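Local coordinates for Lysine/ornithine decarboxylase (Selenomonas ruminantium, PDB 5GJO) that decarboxylates both L-lysine and L-ornithine with pyridoxal 5'-phosphate as cofactor, yielding cadaverine and putrescine, and works as a homodimer, at the interface of chains A and B. Sequence-based numbering; all coordinates share one arbitrary frame. Chains: chain A/B, Lysine/ornithine decarboxylase.

The interface of chains A and B. Residues chain A 324, 362-364; chain B 73-74, 77.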
loop_
_atom_site.group_PDB
_atom_site.type_symbol
_atom_site.label_atom_id
_atom_site.label_comp_id
_atom_site.label_asym_id
_atom_site.label_seq_id
_atom_site.Cartn_x
_atom_site.Cartn_y
_atom_site.Cartn_z
ATOM N N CYS A 324 13.941 -2.634 1.200
ATOM C CA CYS A 324 15.044 -1.854 1.749
ATOM C C CYS A 324 14.620 -0.850 2.804
ATOM O O CYS A 324 15.399 0.056 3.098
ATOM C CB CYS A 324 15.703 -1.078 0.589
ATOM S SG CYS A 324 16.562 -2.295 -0.501
ATOM N N ASN A 362 9.638 -0.889 -4.330
ATOM C CA ASN A 362 10.936 -1.507 -4.625
ATOM C C ASN A 362 10.962 -2.430 -5.873
ATOM O O ASN A 362 11.966 -3.126 -6.091
ATOM C CB ASN A 362 11.467 -2.364 -3.468
ATOM C CG ASN A 362 12.121 -1.600 -2.294
ATOM O OD1 ASN A 362 12.803 -2.244 -1.495
ATOM N ND2 ASN A 362 11.926 -0.303 -2.155
ATOM N N GLY A 363 9.917 -2.346 -6.696
ATOM C CA GLY A 363 9.748 -3.108 -7.880
ATOM C C GLY A 363 9.384 -4.559 -7.690
ATOM O O GLY A 363 9.343 -5.326 -8.662
ATOM N N PHE A 364 9.174 -5.025 -6.475
ATOM C CA PHE A 364 8.695 -6.380 -6.340
ATOM C C PHE A 364 7.395 -6.667 -7.064
ATOM O O PHE A 364 6.561 -5.758 -7.245
ATOM C CB PHE A 364 8.551 -6.718 -4.831
ATOM C CG PHE A 364 9.877 -6.782 -4.128
ATOM C CD1 PHE A 364 10.791 -7.799 -4.408
ATOM C CD2 PHE A 364 10.233 -5.806 -3.232
ATOM C CE1 PHE A 364 12.054 -7.837 -3.767
ATOM C CE2 PHE A 364 11.489 -5.864 -2.618
ATOM C CZ PHE A 364 12.345 -6.868 -2.819
ATOM N N ALA B 73 16.717 -2.478 -6.342
ATOM C CA ALA B 73 16.294 -3.206 -5.104
ATOM C C ALA B 73 15.676 -4.555 -5.433
ATOM O O ALA B 73 15.543 -5.368 -4.529
ATOM C CB ALA B 73 15.264 -2.393 -4.423
ATOM N N SER B 74 15.460 -4.873 -6.722
ATOM C CA SER B 74 14.832 -6.120 -7.113
ATOM C C SER B 74 14.998 -6.414 -8.610
ATOM O O SER B 74 15.319 -5.539 -9.368
ATOM C CB SER B 74 13.303 -6.051 -6.872
ATOM O OG SER B 74 12.667 -5.043 -7.703
ATOM N N GLU B 77 12.925 -3.846 -10.774
ATOM C CA GLU B 77 13.638 -2.582 -11.040
ATOM C C GLU B 77 14.702 -2.770 -12.141
ATOM O O GLU B 77 14.797 -1.924 -13.065
ATOM C CB GLU B 77 14.251 -2.040 -9.745
ATOM C CG GLU B 77 13.162 -1.508 -8.811
ATOM C CD GLU B 77 13.641 -0.618 -7.618
ATOM O OE1 GLU B 77 14.858 -0.625 -7.268
ATOM O OE2 GLU B 77 12.776 0.102 -7.061
#
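B:Ser74 gives its hydroxyl to the backbone carbonyl of A:Asn362, with OG 2.6 Å from O, in the carbonyl plane and on a lone pair. With chi1 at 64°, OG sits between the serine's own backbone N and carbonyl carbon and faces the 3-10 turn 361-363 of chain A. Bonds within each subunit appear to brace the contact. The amide oxygen OD1 of A:Asn362 takes the backbone N-H of A:Cys324 at 3.0 Å, in a nearly straight bond. B:Glu77, near the start of helix 75-83, receives N of B:Ala73 on OE1 at 2.8 Å, from above the carboxylate plane.

Packing fills in around these bonds. CB of B:Ser74 lies over one face of the A:Phe364 ring, toward its rim, 3.8 Å from CE1. The methyl CB of B:Ala73 meets the side chain of A:Asn362, 3.9 Å from CG, and approaches the thiol SG of A:Cys324 at 4.1 Å. The extended chain of B:Glu77 runs alongside the turn, CG 3.9 Å from CA of A:Gly363. Its carboxylate OE2 packs 3.3 Å from the backbone C of A:Asn362, without bonding to it. Cutting B:Glu77 back to an alanine would probably leave N of B:Ala73 without its carboxylate mate and open a gap beside the backbone of A:Asn362 and A:Gly363.

This patch of the two-fold homodimer interface probably helps to position A:Cys324, the likely proton donor, through A:Asn362 for an active site shared between subunits.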